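Long-range contacts in protein osa (Shigella flexneri, PDB 4O7K), which suppresses the oncogenicity of Agrobacterium tumefaciens, acting as a plasmid fertility inhibition factor of the ParB/Srx superfamily: residues D54-A62 with F110-L120; F67-F76 with A164-G172. The protein carries 1 engineered substitution. One frame throughout, in Å; residues are numbered along the deposited sequence.

Interaction 1: residues D54-A62 with F110-L120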
loop_
_atom_site.group_PDB
_atom_site.type_symbol
_atom_site.label_atom_id
_atom_site.label_comp_id
_atom_site.label_asym_id
_atom_site.label_seq_id
_atom_site.Cartn_x
_atom_site.Cartn_y
_atom_site.Cartn_z
ATOM N N ASP A 54 -11.191 -10.162 -7.871
ATOM C CA ASP A 54 -9.910 -10.257 -7.179
ATOM C C ASP A 54 -8.823 -9.477 -7.890
ATOM O O ASP A 54 -8.820 -9.397 -9.117
ATOM C CB ASP A 54 -9.450 -11.715 -7.071
ATOM C CG ASP A 54 -10.412 -12.579 -6.293
ATOM O OD1 ASP A 54 -11.213 -12.026 -5.511
ATOM O OD2 ASP A 54 -10.331 -13.817 -6.440
ATOM N N ALA A 55 -7.893 -8.923 -7.121
ATOM C CA ALA A 55 -6.669 -8.370 -7.684
ATOM C C ALA A 55 -5.512 -9.310 -7.364
ATOM O O ALA A 55 -5.586 -10.098 -6.413
ATOM C CB ALA A 55 -6.399 -6.964 -7.141
ATOM N N PHE A 56 -4.458 -9.241 -8.172
ATOM C CA PHE A 56 -3.253 -10.025 -7.936
ATOM C C PHE A 56 -2.016 -9.136 -8.015
ATOM O O PHE A 56 -1.917 -8.274 -8.890
ATOM C CB PHE A 56 -3.142 -11.171 -8.941
ATOM C CG PHE A 56 -4.200 -12.219 -8.766
ATOM C CD1 PHE A 56 -5.457 -12.050 -9.327
ATOM C CD2 PHE A 56 -3.948 -13.362 -8.023
ATOM C CE1 PHE A 56 -6.448 -13.014 -9.151
ATOM C CE2 PHE A 56 -4.939 -14.339 -7.851
ATOM C CZ PHE A 56 -6.186 -14.160 -8.414
ATOM N N MET A 57 -1.079 -9.345 -7.092
ATOM C CA MET A 57 0.167 -8.604 -7.091
ATOM C C MET A 57 1.335 -9.554 -6.906
ATOM O O MET A 57 1.150 -10.690 -6.463
ATOM C CB MET A 57 0.162 -7.525 -5.998
ATOM C CG MET A 57 -0.979 -6.524 -6.144
ATOM S SD MET A 57 -0.792 -5.111 -5.039
ATOM C CE MET A 57 0.308 -4.113 -6.038
ATOM N N THR A 58 2.534 -9.084 -7.243
ATOM C CA THR A 58 3.718 -9.926 -7.199
ATOM C C THR A 58 4.947 -9.168 -6.705
ATOM O O THR A 58 5.046 -7.956 -6.871
ATOM C CB THR A 58 4.038 -10.523 -8.585
ATOM O OG1 THR A 58 5.205 -11.346 -8.484
ATOM C CG2 THR A 58 4.293 -9.411 -9.605
ATOM N N ALA A 59 5.882 -9.892 -6.102
ATOM C CA ALA A 59 7.147 -9.299 -5.674
ATOM C C ALA A 59 8.270 -9.612 -6.665
ATOM O O ALA A 59 9.447 -9.602 -6.303
ATOM C CB ALA A 59 7.521 -9.799 -4.281
ATOM N N SER A 60 7.904 -9.888 -7.915
ATOM C CA SER A 60 8.874 -10.338 -8.906
ATOM C C SER A 60 9.943 -9.288 -9.180
ATOM O O SER A 60 11.066 -9.624 -9.550
ATOM C CB SER A 60 8.167 -10.719 -10.211
ATOM O OG SER A 60 7.624 -9.583 -10.847
ATOM N N ASN A 61 9.598 -8.021 -8.988
ATOM C CA ASN A 61 10.525 -6.942 -9.280
ATOM C C ASN A 61 11.390 -6.579 -8.071
ATOM O O ASN A 61 12.266 -5.727 -8.162
ATOM C CB ASN A 61 9.769 -5.702 -9.779
ATOM C CG ASN A 61 9.115 -5.911 -11.160
ATOM O OD1 ASN A 61 8.452 -5.011 -11.681
ATOM N ND2 ASN A 61 9.295 -7.093 -11.744
ATOM N N ALA A 62 11.161 -7.244 -6.944
ATOM C CA ALA A 62 11.917 -6.963 -5.723
ATOM C C ALA A 62 13.335 -7.550 -5.722
ATOM O O ALA A 62 13.593 -8.595 -6.324
ATOM C CB ALA A 62 11.150 -7.483 -4.512
ATOM N N PHE A 110 -4.544 -3.852 -13.386
ATOM C CA PHE A 110 -5.200 -4.607 -12.309
ATOM C C PHE A 110 -6.341 -5.476 -12.841
ATOM O O PHE A 110 -6.758 -6.444 -12.195
ATOM C CB PHE A 110 -5.745 -3.669 -11.223
ATOM C CG PHE A 110 -4.760 -3.376 -10.114
ATOM C CD1 PHE A 110 -4.433 -4.349 -9.178
ATOM C CD2 PHE A 110 -4.173 -2.119 -9.998
ATOM C CE1 PHE A 110 -3.528 -4.079 -8.146
ATOM C CE2 PHE A 110 -3.263 -1.844 -8.974
ATOM C CZ PHE A 110 -2.943 -2.818 -8.049
ATOM N N ALA A 111 -6.844 -5.126 -14.018
ATOM C CA ALA A 111 -7.987 -5.833 -14.585
ATOM C C ALA A 111 -7.592 -7.209 -15.114
ATOM O O ALA A 111 -8.427 -8.122 -15.174
ATOM C CB ALA A 111 -8.631 -4.996 -15.693
ATOM N N VAL A 112 -6.322 -7.372 -15.478
ATOM C CA VAL A 112 -5.882 -8.611 -16.121
ATOM C C VAL A 112 -5.948 -9.831 -15.208
ATOM O O VAL A 112 -6.517 -10.864 -15.587
ATOM C CB VAL A 112 -4.454 -8.482 -16.663
ATOM C CG1 VAL A 112 -3.967 -9.828 -17.172
ATOM C CG2 VAL A 112 -4.420 -7.447 -17.767
ATOM N N GLY A 113 -5.366 -9.730 -14.016
ATOM C CA GLY A 113 -5.459 -10.818 -13.057
ATOM C C GLY A 113 -4.186 -11.621 -12.884
ATOM O O GLY A 113 -3.083 -11.099 -13.078
ATOM N N ILE A 114 -4.342 -12.897 -12.532
ATOM C CA ILE A 114 -3.205 -13.745 -12.174
ATOM C C ILE A 114 -2.227 -13.921 -13.336
ATOM O O ILE A 114 -1.037 -14.141 -13.119
ATOM C CB ILE A 114 -3.656 -15.140 -11.665
ATOM C CG1 ILE A 114 -2.455 -15.905 -11.093
ATOM C CG2 ILE A 114 -4.345 -15.934 -12.769
ATOM C CD1 ILE A 114 -2.704 -16.544 -9.745
ATOM N N ASP A 115 -2.714 -13.799 -14.567
ATOM C CA ASP A 115 -1.827 -13.890 -15.722
ATOM C C ASP A 115 -0.823 -12.738 -15.781
ATOM O O ASP A 115 0.214 -12.846 -16.429
ATOM C CB ASP A 115 -2.632 -13.933 -17.014
ATOM C CG ASP A 115 -3.401 -15.225 -17.171
ATOM O OD1 ASP A 115 -3.056 -16.206 -16.478
ATOM O OD2 ASP A 115 -4.347 -15.253 -17.983
ATOM N N SER A 116 -1.130 -11.633 -15.111
ATOM C CA SER A 116 -0.187 -10.517 -15.051
ATOM C C SER A 116 -0.366 -9.734 -13.758
ATOM O O SER A 116 -0.965 -8.657 -13.767
ATOM C CB SER A 116 -0.362 -9.586 -16.256
ATOM O OG SER A 116 0.693 -8.633 -16.323
ATOM N N PRO A 117 0.134 -10.287 -12.637
ATOM C CA PRO A 117 -0.008 -9.590 -11.355
ATOM C C PRO A 117 0.743 -8.260 -11.355
ATOM O O PRO A 117 1.787 -8.137 -11.992
ATOM C CB PRO A 117 0.594 -10.567 -10.341
ATOM C CG PRO A 117 1.446 -11.497 -11.144
ATOM C CD PRO A 117 0.807 -11.589 -12.495
ATOM N N VAL A 118 0.194 -7.282 -10.645
ATOM C CA VAL A 118 0.812 -5.968 -10.521
ATOM C C VAL A 118 1.980 -5.998 -9.526
ATOM O O VAL A 118 1.809 -6.420 -8.389
ATOM C CB VAL A 118 -0.221 -4.923 -10.068
ATOM C CG1 VAL A 118 0.439 -3.534 -9.904
ATOM C CG2 VAL A 118 -1.370 -4.864 -11.064
ATOM N N PRO A 119 3.173 -5.554 -9.953
ATOM C CA PRO A 119 4.314 -5.480 -9.025
ATOM C C PRO A 119 4.045 -4.547 -7.842
ATOM O O PRO A 119 3.297 -3.574 -7.971
ATOM C CB PRO A 119 5.449 -4.949 -9.905
ATOM C CG PRO A 119 5.055 -5.371 -11.298
ATOM C CD PRO A 119 3.566 -5.219 -11.334
ATOM N N LEU A 120 4.640 -4.863 -6.697
ATOM C CA LEU A 120 4.463 -4.069 -5.489
ATOM C C LEU A 120 5.034 -2.661 -5.630
ATOM O O LEU A 120 5.970 -2.432 -6.387
ATOM C CB LEU A 120 5.137 -4.755 -4.302
ATOM C CG LEU A 120 4.609 -6.152 -3.963
ATOM C CD1 LEU A 120 5.316 -6.652 -2.707
ATOM C CD2 LEU A 120 3.112 -6.092 -3.778
HETATM O O HOH W 1 -9.010 -6.843 -10.748
HETATM O O HOH W 2 -4.921 -7.948 -10.730
#
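Phe56 O receives Val118 N at 2.9 Å, the first rung of a parallel ladder joining strand 55-58 to the start of strand 118-128. Thr58 continues it, its N donating to Val118 O and its O accepting from Leu120 N. Pro117 and Pro119 alternate with Val118 and Leu120, the donors of their strand, and without N-H groups bring their CA atoms to Phe56 O and Thr58 O. On one face of the pair Ile114 lies over the Phe56 ring, its CB 4.0 Å from the centroid and 6° off the normal, while Pro117 CG packs on Thr58 CB. On the other face the bend at chi3 (84°) carries Met57 CE to within 3.9 Å of Val118 CG1. Met57 SD lies at the edge of the Phe110 ring, a Met-aromatic contact, and Val118 CG2 sits over that ring's centre. Two waters extend the pairing: both donate to Phe110 O, one also donating to Asp54 O and the other accepting from Phe56 N. Further out, Thr58 OG1 bonds to Val43 O and Asp54 OD2 forms a salt bridge with Arg46. Strand 44-47 continues the sheet beyond strand 55-58, and helix 140-148 packs on the Met57 side, with Trp145 stacked on Phe110.

Interaction 2: residues F67-F76 with A164-G172. With IPA (isopropyl alcohol), chain F.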
loop_
_atom_site.group_PDB
_atom_site.type_symbol
_atom_site.label_atom_id
_atom_site.label_comp_id
_atom_site.label_asym_id
_atom_site.label_seq_id
_atom_site.Cartn_x
_atom_site.Cartn_y
_atom_site.Cartn_z
ATOM N N PHE A 67 12.492 -5.869 1.764
ATOM C CA PHE A 67 11.627 -6.449 2.782
ATOM C C PHE A 67 10.175 -6.203 2.427
ATOM O O PHE A 67 9.834 -5.161 1.871
ATOM C CB PHE A 67 11.933 -5.853 4.158
ATOM C CG PHE A 67 13.122 -6.462 4.827
ATOM C CD1 PHE A 67 14.403 -6.186 4.382
ATOM C CD2 PHE A 67 12.958 -7.318 5.900
ATOM C CE1 PHE A 67 15.492 -6.761 4.994
ATOM C CE2 PHE A 67 14.044 -7.892 6.521
ATOM C CZ PHE A 67 15.311 -7.621 6.065
ATOM N N ILE A 68 9.316 -7.166 2.735
ATOM C CA ILE A 68 7.891 -6.972 2.538
ATOM C C ILE A 68 7.233 -6.553 3.845
ATOM O O ILE A 68 7.500 -7.118 4.907
ATOM C CB ILE A 68 7.229 -8.242 1.985
ATOM C CG1 ILE A 68 7.620 -8.417 0.508
ATOM C CG2 ILE A 68 5.714 -8.152 2.128
ATOM C CD1 ILE A 68 7.571 -9.849 0.036
ATOM N N VAL A 69 6.381 -5.540 3.756
ATOM C CA VAL A 69 5.537 -5.151 4.866
ATOM C C VAL A 69 4.077 -5.251 4.419
ATOM O O VAL A 69 3.690 -4.706 3.379
ATOM C CB VAL A 69 5.837 -3.719 5.351
ATOM C CG1 VAL A 69 5.009 -3.387 6.583
ATOM C CG2 VAL A 69 7.340 -3.559 5.633
ATOM N N TYR A 70 3.282 -5.975 5.191
ATOM C CA TYR A 70 1.841 -6.011 4.959
ATOM C C TYR A 70 1.235 -4.850 5.709
ATOM O O TYR A 70 1.344 -4.778 6.935
ATOM C CB TYR A 70 1.234 -7.327 5.430
ATOM C CG TYR A 70 1.782 -8.520 4.693
ATOM C CD1 TYR A 70 1.489 -8.725 3.349
ATOM C CD2 TYR A 70 2.614 -9.426 5.331
ATOM C CE1 TYR A 70 2.005 -9.809 2.664
ATOM C CE2 TYR A 70 3.140 -10.501 4.658
ATOM C CZ TYR A 70 2.823 -10.693 3.331
ATOM O OH TYR A 70 3.341 -11.774 2.676
ATOM N N VAL A 71 0.609 -3.926 4.992
ATOM C CA VAL A 71 0.134 -2.734 5.672
ATOM C C VAL A 71 -1.377 -2.679 5.778
ATOM O O VAL A 71 -2.119 -3.165 4.919
ATOM C CB VAL A 71 0.637 -1.417 4.992
ATOM C CG1 VAL A 71 2.163 -1.391 4.938
ATOM C CG2 VAL A 71 0.055 -1.255 3.605
ATOM N N ASN A 72 -1.815 -2.107 6.885
ATOM C CA ASN A 72 -3.186 -1.702 7.072
ATOM C C ASN A 72 -3.466 -0.547 6.117
ATOM O O ASN A 72 -2.904 0.544 6.272
ATOM C CB ASN A 72 -3.389 -1.298 8.537
ATOM C CG ASN A 72 -4.793 -0.839 8.835
ATOM O OD1 ASN A 72 -5.416 -0.123 8.049
ATOM N ND2 ASN A 72 -5.298 -1.233 9.998
ATOM N N GLY A 73 -4.318 -0.782 5.124
ATOM C CA GLY A 73 -4.625 0.239 4.127
ATOM C C GLY A 73 -4.971 1.613 4.683
ATOM O O GLY A 73 -4.436 2.629 4.225
ATOM N N LEU A 74 -5.864 1.658 5.670
ATOM C CA LEU A 74 -6.256 2.935 6.271
ATOM C C LEU A 74 -5.083 3.625 6.971
ATOM O O LEU A 74 -4.974 4.850 6.947
ATOM C CB LEU A 74 -7.387 2.737 7.277
ATOM C CG LEU A 74 -8.758 2.313 6.743
ATOM C CD1 LEU A 74 -9.761 2.340 7.881
ATOM C CD2 LEU A 74 -9.224 3.193 5.586
ATOM N N ALA A 75 -4.229 2.839 7.620
ATOM C CA ALA A 75 -3.063 3.417 8.292
ATOM C C ALA A 75 -2.058 3.939 7.270
ATOM O O ALA A 75 -1.422 4.980 7.477
ATOM C CB ALA A 75 -2.415 2.402 9.195
ATOM N N PHE A 76 -1.907 3.195 6.181
ATOM C CA PHE A 76 -0.992 3.564 5.106
ATOM C C PHE A 76 -1.454 4.869 4.470
ATOM O O PHE A 76 -0.653 5.782 4.251
ATOM C CB PHE A 76 -0.926 2.433 4.073
ATOM C CG PHE A 76 0.000 2.700 2.924
ATOM C CD1 PHE A 76 1.335 2.327 2.989
ATOM C CD2 PHE A 76 -0.471 3.290 1.761
ATOM C CE1 PHE A 76 2.182 2.546 1.917
ATOM C CE2 PHE A 76 0.370 3.505 0.686
ATOM C CZ PHE A 76 1.701 3.139 0.770
ATOM N N ALA A 164 11.869 -1.239 7.096
ATOM C CA ALA A 164 10.720 -2.133 7.069
ATOM C C ALA A 164 10.098 -2.241 8.455
ATOM O O ALA A 164 8.881 -2.220 8.600
ATOM C CB ALA A 164 11.123 -3.516 6.552
ATOM N N VAL A 165 10.936 -2.317 9.483
ATOM C CA VAL A 165 10.412 -2.440 10.835
ATOM C C VAL A 165 9.694 -1.152 11.247
ATOM O O VAL A 165 8.640 -1.205 11.895
ATOM C CB VAL A 165 11.532 -2.804 11.846
ATOM C CG1 VAL A 165 11.041 -2.640 13.279
ATOM C CG2 VAL A 165 11.992 -4.244 11.614
ATOM N N MET A 166 10.244 -0.004 10.843
ATOM C CA MET A 166 9.613 1.293 11.078
ATOM C C MET A 166 8.249 1.409 10.394
ATOM O O MET A 166 7.281 1.875 10.997
ATOM C CB MET A 166 10.532 2.421 10.587
ATOM C CG MET A 166 10.318 3.720 11.298
ATOM S SD MET A 166 11.505 4.947 10.676
ATOM C CE MET A 166 13.050 4.066 10.847
ATOM N N LEU A 167 8.172 0.998 9.129
ATOM C CA LEU A 167 6.884 0.935 8.439
ATOM C C LEU A 167 5.892 0.031 9.186
ATOM O O LEU A 167 4.755 0.429 9.473
ATOM C CB LEU A 167 7.071 0.435 7.003
ATOM C CG LEU A 167 7.695 1.452 6.044
ATOM C CD1 LEU A 167 8.202 0.765 4.778
ATOM C CD2 LEU A 167 6.703 2.553 5.696
ATOM N N ALA A 168 6.324 -1.186 9.501
ATOM C CA ALA A 168 5.471 -2.125 10.224
ATOM C C ALA A 168 4.977 -1.515 11.542
ATOM O O ALA A 168 3.797 -1.617 11.868
ATOM C CB ALA A 168 6.217 -3.433 10.478
ATOM N N GLU A 169 5.873 -0.841 12.268
ATOM C CA GLU A 169 5.494 -0.161 13.507
ATOM C C GLU A 169 4.305 0.782 13.333
ATOM O O GLU A 169 3.335 0.717 14.087
ATOM C CB GLU A 169 6.671 0.648 14.067
ATOM C CG GLU A 169 6.292 1.476 15.288
ATOM C CD GLU A 169 7.422 2.371 15.775
ATOM O OE1 GLU A 169 8.556 2.238 15.273
ATOM O OE2 GLU A 169 7.173 3.216 16.656
ATOM N N HIS A 170 4.382 1.663 12.340
ATOM C CA HIS A 170 3.368 2.701 12.187
ATOM C C HIS A 170 2.146 2.277 11.368
ATOM O O HIS A 170 1.043 2.722 11.653
ATOM C CB HIS A 170 4.004 3.950 11.564
ATOM C CG HIS A 170 4.993 4.625 12.462
ATOM N ND1 HIS A 170 4.634 5.615 13.351
ATOM C CD2 HIS A 170 6.324 4.432 12.633
ATOM C CE1 HIS A 170 5.705 6.014 14.021
ATOM N NE2 HIS A 170 6.741 5.306 13.609
ATOM N N VAL A 171 2.324 1.431 10.353
ATOM C CA VAL A 171 1.199 1.091 9.472
ATOM C C VAL A 171 1.059 -0.401 9.152
ATOM O O VAL A 171 0.221 -0.780 8.335
ATOM C CB VAL A 171 1.278 1.879 8.127
ATOM C CG1 VAL A 171 1.421 3.397 8.389
ATOM C CG2 VAL A 171 2.444 1.397 7.263
ATOM N N GLY A 172 1.841 -1.256 9.808
ATOM C CA GLY A 172 1.819 -2.677 9.497
ATOM C C GLY A 172 0.823 -3.504 10.300
ATOM O O GLY A 172 0.391 -3.104 11.380
HETATM C C1 IPA F . 1.736 8.944 13.771
HETATM C C2 IPA F . 1.981 7.558 14.356
HETATM C C3 IPA F . 0.674 6.949 14.854
HETATM O O2 IPA F . 2.519 6.720 13.356
#
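Helix 161-171 packs along strand 67-72, the middle strand of the small antiparallel sheet, in a strand-helix contact that runs on to Gly172. The short axes run almost parallel, 21° apart and 8.0 Å at closest approach. Two alanines of the helix, Ala164 and Ala168, lie beneath Phe67 and Val69: Ala164 CB meets Phe67 CB at 3.4 Å, and the two branches of Val69 span one helical turn, from Ala164 to Ala168. With CG1 anti to the backbone N (chi1 -176°), that branch reaches Ala168 CA at 3.9 Å, while CG2 approaches Ala164 O and CB. At the far end Val71 and Val171 run alongside each other in the same direction, with CG1 of Val71 3.6 Å from CG2 of Val171. Val171 also lays CB against Ala75 CB at 3.9 Å, filling the corner where the strand turns into helix 73-81. One hydrogen bond ties the backbones: Asn72 N donates to Val171 O (2.8 Å), nearly head-on to the carbonyl. Asn72 is also the N-cap of helix 73-81, its OD1 accepting from Ala75 N at 3.2 Å. Strands 153-158 and 177-178 flank strand 67-72, Phe76 meets Phe154 edge-to-face, and Leu167 reaches Val123 and Pro125 of strand 118-128.

Overall arrangement
Interactions 1 and 2 lie on opposite sides of the chain's centre, their centres 19 Å apart, yet their nearest atoms come within about 4 Å without touching. Their segments alternate along the chain: strand 55-58 is followed by strand 67-72, and residues 110-120 precede residues 164-172. Interaction 1 belongs to the mixed five-stranded sheet, whereas interaction 2 is built on the three-stranded antiparallel one. Strand 118-128, which begins in interaction 1, runs on to touch the helix of interaction 2. Trp45, next to Leu120, also bonds to Tyr70 OH. Separate isopropyl alcohol molecules, probably from crystallisation, lie near each: one about 4 Å from the Pro119 side chain, another next to His170.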